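PDB 7AM1: protein SSD1 from Saccharomyces cerevisiae S288C, which binds mRNA and represses its translation as a non-enzymatic member of the RNase II family, and is implicated in control of the G1 phase of the cell cycle. Local coordinates for residues R356-T361 against T448-Y453; H395-T400 against L438-G443; F791-E796 against S801-I806. One frame throughout, in Å; residues are numbered along the deposited sequence.

Contact 1 of 3, residues R356-T361 against T448-Y453; sequences RNFTDT and TLSVVY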
# COMPACT_ATOMS: atom_id res chain seq x y z
N ARG A 356 9.31 -31.81 -18.65
CA ARG A 356 8.18 -31.93 -19.56
C ARG A 356 8.32 -30.87 -20.65
O ARG A 356 8.46 -29.68 -20.35
CB ARG A 356 6.85 -31.77 -18.83
CG ARG A 356 5.63 -31.92 -19.74
CD ARG A 356 4.34 -32.14 -18.95
NE ARG A 356 3.17 -32.11 -19.83
CZ ARG A 356 1.91 -32.08 -19.41
NH1 ARG A 356 1.63 -32.08 -18.11
NH2 ARG A 356 0.92 -32.06 -20.29
N ASN A 357 8.29 -31.30 -21.90
CA ASN A 357 8.65 -30.43 -23.01
C ASN A 357 7.39 -29.83 -23.63
O ASN A 357 6.49 -30.56 -24.05
CB ASN A 357 9.45 -31.20 -24.06
CG ASN A 357 10.07 -30.28 -25.09
OD1 ASN A 357 9.36 -29.69 -25.90
ND2 ASN A 357 11.39 -30.16 -25.06
N PHE A 358 7.33 -28.50 -23.67
CA PHE A 358 6.25 -27.77 -24.32
C PHE A 358 6.78 -26.94 -25.49
O PHE A 358 6.24 -25.87 -25.79
CB PHE A 358 5.54 -26.84 -23.33
CG PHE A 358 4.81 -27.54 -22.21
CD1 PHE A 358 3.60 -28.17 -22.44
CD2 PHE A 358 5.33 -27.54 -20.92
CE1 PHE A 358 2.93 -28.81 -21.40
CE2 PHE A 358 4.67 -28.18 -19.88
CZ PHE A 358 3.47 -28.81 -20.12
N THR A 359 7.82 -27.41 -26.17
CA THR A 359 8.47 -26.60 -27.20
C THR A 359 7.92 -26.86 -28.60
O THR A 359 8.23 -26.08 -29.51
CB THR A 359 9.98 -26.84 -27.21
OG1 THR A 359 10.25 -28.21 -27.52
CG2 THR A 359 10.59 -26.49 -25.86
N ASP A 360 7.14 -27.92 -28.79
CA ASP A 360 6.56 -28.20 -30.10
C ASP A 360 5.46 -27.18 -30.39
O ASP A 360 4.37 -27.24 -29.81
CB ASP A 360 6.00 -29.63 -30.14
CG ASP A 360 5.64 -30.08 -31.54
OD1 ASP A 360 5.36 -29.21 -32.39
OD2 ASP A 360 5.63 -31.30 -31.78
N THR A 361 5.76 -26.23 -31.28
CA THR A 361 4.80 -25.18 -31.61
C THR A 361 3.61 -25.70 -32.41
O THR A 361 2.67 -24.93 -32.66
CB THR A 361 5.50 -24.06 -32.38
OG1 THR A 361 6.19 -24.59 -33.51
CG2 THR A 361 6.49 -23.34 -31.47
N THR A 448 11.25 -23.75 -17.01
CA THR A 448 10.11 -23.21 -16.29
C THR A 448 9.62 -24.22 -15.26
O THR A 448 10.02 -25.39 -15.26
CB THR A 448 8.97 -22.83 -17.26
OG1 THR A 448 8.76 -23.90 -18.19
CG2 THR A 448 9.30 -21.55 -18.03
N LEU A 449 8.79 -23.74 -14.35
CA LEU A 449 7.98 -24.58 -13.47
C LEU A 449 6.53 -24.36 -13.86
O LEU A 449 6.08 -23.22 -13.95
CB LEU A 449 8.21 -24.23 -12.00
CG LEU A 449 9.62 -24.39 -11.43
CD1 LEU A 449 9.68 -24.00 -9.95
CD2 LEU A 449 10.14 -25.81 -11.61
N SER A 450 5.81 -25.45 -14.12
CA SER A 450 4.49 -25.35 -14.72
C SER A 450 3.43 -25.97 -13.82
O SER A 450 3.68 -26.98 -13.16
CB SER A 450 4.45 -26.02 -16.09
OG SER A 450 5.35 -25.39 -16.99
N VAL A 451 2.25 -25.36 -13.82
CA VAL A 451 1.04 -25.92 -13.25
C VAL A 451 0.02 -26.04 -14.38
O VAL A 451 -0.38 -25.03 -14.97
CB VAL A 451 0.49 -25.06 -12.10
CG1 VAL A 451 -0.82 -25.64 -11.59
CG2 VAL A 451 1.52 -24.96 -10.97
N VAL A 452 -0.36 -27.28 -14.71
CA VAL A 452 -1.21 -27.57 -15.87
C VAL A 452 -2.53 -28.12 -15.36
O VAL A 452 -2.56 -29.17 -14.70
CB VAL A 452 -0.53 -28.54 -16.84
CG1 VAL A 452 -1.42 -28.82 -18.04
CG2 VAL A 452 0.82 -27.99 -17.27
N TYR A 453 -3.62 -27.42 -15.66
CA TYR A 453 -4.95 -27.85 -15.25
C TYR A 453 -5.65 -28.53 -16.43
O TYR A 453 -5.65 -28.00 -17.54
CB TYR A 453 -5.79 -26.67 -14.77
CG TYR A 453 -5.17 -25.92 -13.61
CD1 TYR A 453 -5.31 -26.38 -12.31
CD2 TYR A 453 -4.45 -24.75 -13.82
CE1 TYR A 453 -4.75 -25.70 -11.25
CE2 TYR A 453 -3.88 -24.05 -12.76
CZ TYR A 453 -4.04 -24.53 -11.48
OH TYR A 453 -3.47 -23.85 -10.42

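Contact 2 of 3, residues H395-T400 against L438-G443; sequences HVVDVT and LSLAPG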
# COMPACT_ATOMS: atom_id res chain seq x y z
N HIS A 395 2.98 -21.37 -16.78
CA HIS A 395 4.42 -21.57 -16.80
C HIS A 395 5.12 -20.37 -16.17
O HIS A 395 4.84 -19.22 -16.53
CB HIS A 395 4.93 -21.76 -18.24
CG HIS A 395 4.08 -22.68 -19.07
ND1 HIS A 395 4.09 -24.05 -18.91
CD2 HIS A 395 3.20 -22.42 -20.06
CE1 HIS A 395 3.25 -24.59 -19.77
NE2 HIS A 395 2.70 -23.62 -20.49
N VAL A 396 6.03 -20.65 -15.25
CA VAL A 396 6.80 -19.63 -14.54
C VAL A 396 8.29 -19.90 -14.76
O VAL A 396 8.74 -21.05 -14.69
CB VAL A 396 6.48 -19.64 -13.03
CG1 VAL A 396 7.34 -18.60 -12.31
CG2 VAL A 396 5.00 -19.39 -12.79
N VAL A 397 9.04 -18.83 -15.04
CA VAL A 397 10.49 -18.96 -15.20
C VAL A 397 11.07 -19.69 -13.99
O VAL A 397 10.79 -19.34 -12.84
CB VAL A 397 11.14 -17.58 -15.39
CG1 VAL A 397 12.65 -17.71 -15.37
CG2 VAL A 397 10.67 -16.95 -16.69
N ASP A 398 11.91 -20.70 -14.26
CA ASP A 398 12.55 -21.49 -13.21
C ASP A 398 13.86 -20.81 -12.82
O ASP A 398 14.96 -21.27 -13.13
CB ASP A 398 12.76 -22.92 -13.69
CG ASP A 398 13.25 -23.86 -12.58
OD1 ASP A 398 13.59 -23.38 -11.48
OD2 ASP A 398 13.28 -25.09 -12.83
N VAL A 399 13.70 -19.68 -12.12
CA VAL A 399 14.84 -18.82 -11.81
C VAL A 399 15.90 -19.59 -11.03
O VAL A 399 17.09 -19.49 -11.31
CB VAL A 399 14.38 -17.57 -11.03
CG1 VAL A 399 15.57 -16.68 -10.71
CG2 VAL A 399 13.34 -16.80 -11.81
N THR A 400 15.47 -20.38 -10.03
CA THR A 400 16.44 -20.99 -9.12
C THR A 400 17.25 -22.09 -9.79
O THR A 400 18.32 -22.44 -9.28
CB THR A 400 15.74 -21.56 -7.87
OG1 THR A 400 14.85 -22.62 -8.23
CG2 THR A 400 14.96 -20.46 -7.14
N LEU A 438 16.84 -14.21 -18.95
CA LEU A 438 15.81 -15.15 -18.51
C LEU A 438 14.39 -14.72 -18.90
O LEU A 438 13.47 -15.53 -18.76
CB LEU A 438 15.88 -15.35 -16.99
CG LEU A 438 17.22 -15.86 -16.45
CD1 LEU A 438 17.04 -16.32 -15.01
CD2 LEU A 438 17.80 -16.97 -17.31
N SER A 439 14.20 -13.49 -19.35
CA SER A 439 12.87 -13.04 -19.74
C SER A 439 12.34 -13.91 -20.88
O SER A 439 13.01 -14.09 -21.90
CB SER A 439 12.91 -11.57 -20.17
OG SER A 439 11.62 -11.11 -20.54
N LEU A 440 11.13 -14.44 -20.70
CA LEU A 440 10.52 -15.28 -21.72
C LEU A 440 10.33 -14.50 -23.01
O LEU A 440 9.89 -13.35 -22.99
CB LEU A 440 9.17 -15.80 -21.22
CG LEU A 440 9.19 -16.54 -19.89
CD1 LEU A 440 7.78 -16.87 -19.43
CD2 LEU A 440 10.03 -17.81 -20.00
N ALA A 441 10.65 -15.13 -24.14
CA ALA A 441 10.53 -14.46 -25.43
C ALA A 441 10.22 -15.49 -26.50
O ALA A 441 10.64 -16.65 -26.39
CB ALA A 441 11.82 -13.71 -25.80
N PRO A 442 9.49 -15.10 -27.55
CA PRO A 442 9.19 -16.06 -28.62
C PRO A 442 10.47 -16.63 -29.22
O PRO A 442 11.46 -15.93 -29.40
CB PRO A 442 8.41 -15.23 -29.64
CG PRO A 442 7.80 -14.13 -28.84
CD PRO A 442 8.81 -13.81 -27.77
N GLY A 443 10.43 -17.93 -29.53
CA GLY A 443 11.56 -18.62 -30.11
C GLY A 443 12.66 -18.97 -29.14
O GLY A 443 13.57 -19.73 -29.52

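Contact 3 of 3, residues F791-E796 against S801-I806; sequences FIPADE and SYRNSI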
# COMPACT_ATOMS: atom_id res chain seq x y z
N PHE A 791 -9.31 31.69 1.58
CA PHE A 791 -9.44 31.98 3.00
C PHE A 791 -8.19 31.55 3.75
O PHE A 791 -7.69 30.43 3.56
CB PHE A 791 -10.67 31.29 3.58
CG PHE A 791 -10.82 31.46 5.06
CD1 PHE A 791 -11.18 32.69 5.60
CD2 PHE A 791 -10.62 30.39 5.92
CE1 PHE A 791 -11.33 32.85 6.96
CE2 PHE A 791 -10.77 30.55 7.29
CZ PHE A 791 -11.13 31.78 7.81
N ILE A 792 -7.68 32.42 4.61
CA ILE A 792 -6.54 32.12 5.46
C ILE A 792 -7.03 32.14 6.91
O ILE A 792 -7.33 33.22 7.45
CB ILE A 792 -5.39 33.12 5.25
CG1 ILE A 792 -4.84 32.99 3.83
CG2 ILE A 792 -4.30 32.90 6.29
CD1 ILE A 792 -4.02 34.18 3.38
N PRO A 793 -7.15 30.99 7.57
CA PRO A 793 -7.57 30.99 8.98
C PRO A 793 -6.66 31.89 9.81
O PRO A 793 -5.44 31.90 9.62
CB PRO A 793 -7.45 29.52 9.39
CG PRO A 793 -7.53 28.77 8.14
CD PRO A 793 -6.89 29.62 7.09
N ALA A 794 -7.25 32.61 10.76
CA ALA A 794 -6.49 33.55 11.56
C ALA A 794 -5.33 32.86 12.27
O ALA A 794 -4.23 33.42 12.37
CB ALA A 794 -7.40 34.24 12.58
N ASP A 795 -5.55 31.65 12.78
CA ASP A 795 -4.52 30.96 13.54
C ASP A 795 -3.37 30.46 12.68
O ASP A 795 -2.36 30.02 13.24
CB ASP A 795 -5.13 29.80 14.33
CG ASP A 795 -5.71 28.73 13.43
OD1 ASP A 795 -4.96 28.11 12.65
OD2 ASP A 795 -6.94 28.49 13.52
N GLU A 796 -3.48 30.54 11.36
CA GLU A 796 -2.42 30.07 10.47
C GLU A 796 -1.52 31.19 9.96
O GLU A 796 -0.62 30.93 9.16
CB GLU A 796 -3.03 29.32 9.27
CG GLU A 796 -3.60 27.97 9.63
CD GLU A 796 -4.14 27.21 8.42
OE1 GLU A 796 -3.69 27.46 7.29
OE2 GLU A 796 -5.02 26.34 8.63
N SER A 801 2.84 28.30 12.30
CA SER A 801 1.98 27.50 11.44
C SER A 801 2.76 26.91 10.28
O SER A 801 3.70 27.52 9.75
CB SER A 801 0.82 28.35 10.91
OG SER A 801 -0.01 27.59 10.05
N TYR A 802 2.36 25.70 9.87
CA TYR A 802 2.90 25.08 8.66
C TYR A 802 2.76 26.00 7.45
O TYR A 802 3.56 25.92 6.52
CB TYR A 802 2.16 23.77 8.38
CG TYR A 802 0.80 24.03 7.80
CD1 TYR A 802 -0.27 24.39 8.62
CD2 TYR A 802 0.57 23.96 6.43
CE1 TYR A 802 -1.51 24.66 8.09
CE2 TYR A 802 -0.68 24.23 5.89
CZ TYR A 802 -1.72 24.58 6.73
OH TYR A 802 -2.96 24.85 6.21
N ARG A 803 1.73 26.85 7.44
CA ARG A 803 1.51 27.72 6.29
C ARG A 803 2.72 28.59 5.99
O ARG A 803 2.98 28.91 4.82
CB ARG A 803 0.29 28.62 6.54
CG ARG A 803 -0.26 29.26 5.27
CD ARG A 803 -1.51 30.07 5.56
NE ARG A 803 -2.69 29.23 5.44
CZ ARG A 803 -3.27 28.94 4.28
NH1 ARG A 803 -2.79 29.42 3.15
NH2 ARG A 803 -4.35 28.16 4.26
N ASN A 804 3.46 28.99 7.02
CA ASN A 804 4.60 29.87 6.82
C ASN A 804 5.67 29.23 5.95
O ASN A 804 6.43 29.94 5.28
CB ASN A 804 5.18 30.26 8.18
CG ASN A 804 5.83 31.63 8.17
OD1 ASN A 804 5.26 32.60 7.67
ND2 ASN A 804 7.03 31.72 8.73
N SER A 805 5.74 27.91 5.95
CA SER A 805 6.71 27.16 5.15
C SER A 805 6.16 26.72 3.80
O SER A 805 6.87 26.03 3.06
CB SER A 805 7.20 25.95 5.94
OG SER A 805 6.14 25.03 6.15
N ILE A 806 4.93 27.10 3.46
CA ILE A 806 4.38 26.74 2.16
C ILE A 806 5.06 27.57 1.08
O ILE A 806 5.10 28.80 1.15
CB ILE A 806 2.86 26.97 2.14
CG1 ILE A 806 2.15 25.98 3.06
CG2 ILE A 806 2.33 26.89 0.71
CD1 ILE A 806 0.66 26.25 3.18

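Contact 1 of 3, residues R356-T361 against T448-Y453
Phe-358 reaches strand 446-456 with the far end of its ring: CZ lies 4.0 Å from CG2 of Val-452, and CE2 is 4.1 Å from OG of Ser-450. The two apolar side chains slide past each other in opposite directions. CG of Phe-358 stands anti to its carbonyl carbon (chi1 -65°), which carries the ring across toward strand 446-456. Val-452 places CG1 anti to its own backbone N, leaving CG2 as the methyl that meets the ring. Arg-356, almost fully extended, runs alongside Phe-358, and the phenylalanine CZ sits 3.3 Å above one face of its guanidinium, offset toward the rim. The same methyl of Val-452 thus has the ring CZ near it and, slightly farther off, NH1 of Arg-356, 4.3 Å from CG2. Trp-466 makes a cation-pi contact with the arginine.

The short strand segments run at 87° to each other, their axes 9.6 Å apart at the closest, although both belong to one mixed sheet of the RNB domain: strand 462-472 lies between them, and 356-358 is an outermost strand. An Asx turn begins at Asn-357, whose OD1 accepts from N of Thr-359 (2.8 Å) with the donor above the carbonyl plane.

Ser-450 OG, beside the ring, is hydrogen-bonded to Ser-470 OG and to His-395 ND1. The chemistry is therefore divided: the buried hydroxyl finds its polar partners on adjacent strands of the sheet, whereas 356-361 and 448-453 are joined by van der Waals contact, and the guanidinium layering only sets two long side chains together within 356-361.

Contact 2 of 3, residues H395-T400 against L438-G443
Two torsions bring Val-397 and Leu-440 together: the valine has CG1 anti to its backbone N (chi1 173°) and thereby offers CG2 to the loop, while the leucine holds CG anti to its carbonyl carbon (chi1 -55°), which brings CG, and with it CD2, against CG2 of Val-397. The setting is the RNB domain, where strand 389-397 of the mixed sheet ends against the loop that leads from helix 432-438 into strand 446-456. Val-397 is thus the last strand residue. Directly after it the chain bends in an inverse gamma turn centred on Asp-398, marked by a weak bond of 3.0 Å from Val-399 N to Val-397 O. The side chain of Asp-398 leaves the backbone away from the loop, and its carboxylate makes salt bridges with Lys-677 and Arg-355.

On the other side, the helix closes with Leu-438 and the loop begins at Ser-439. Val-397 straddles this junction. Its CG1 packs 4.3 Å from CB of Leu-438, and its CG2 lies 3.8 Å from the backbone O of the same leucine. Ser-376 and Glu-377 bridge the two from outside: Glu-377 pairs through its backbone with Val-397, and Ser-376 does so with Leu-440, while Ser-439 OG accepts from the backbone N of Ser-376.

All three touching residues are buried, and the contact is apolar packing of the strand end against the loop. It is tightest where CG2 of Val-397 stands just 3.5 Å from CD2 of Leu-440.

Contact 3 of 3, residues F791-E796 against S801-I806
Arg-803 lays its guanidinium beneath Ile-792, whose CG1 stands 4.1 Å from the guanidinium plane, offset toward the rim, while CG2 packs 4.0 Å from the arginine CD. A bend at chi3 (-90°) turns the head of a chain extended as far as CD so that one edge faces Glu-796. There two N-H groups converge on the single oxygen OE1: NE gives a bond of 2.7 Å with an N-H...O angle of 152°, arriving nearly in line with the glutamate C-O bond, and NH2 a weak one (3.2 Å). Carboxylate and guanidinium are almost coplanar, 16° apart.

The other oxygen of the buried glutamate, OE2, is satisfied by Lys-178 and Gln-763, so the carboxylate is gripped at both ends and its rotation is fixed. Arg-907 and Arg-811 bring like charges close to Arg-803, which Glu-796 would be expected to offset in part. Replacing Arg-803 by an alanine would probably leave OE1 of Glu-796 without its cationic mate and open a gap beside Ile-792.

The serine side chain packs on the glutamate backbone, CB of Ser-801 3.4 Å from O of Glu-796. OG of the serine accepts from N of Arg-803 (3.2 Å), and the ring of Tyr-802 lies by the carboxylate, steeply inclined to it. Each segment contains a short 3-10 turn, 794-796 and 802-805, the second opened by an ST turn at Ser-801, and together they make a salt-bridged loop between strand 777-782 and helix 814-827 in the DIS3L2-type C-terminal region.

Contacts 1 and 2 form one neighbourhood in the RNB domain, with centres about 11 Å apart. Contact 2 is nested along the chain inside the loop closed by contact 1. Each has one segment on a pair of strands, 446-456 for contact 1 and 389-397 for contact 2, that lie side by side in the same mixed sheet, where Leu-449 N probably bonds to Val-396 O. Contact 3 follows later in the sequence and lies on the opposite side of the chain's centre: its centre is about 63 Å from that of contact 1 and about 56 Å from that of contact 2. In this pseudonuclease, contacts 1 and 2 thus lie at one sheet of the RNB domain, contact 3 in a loop of the C-terminal region.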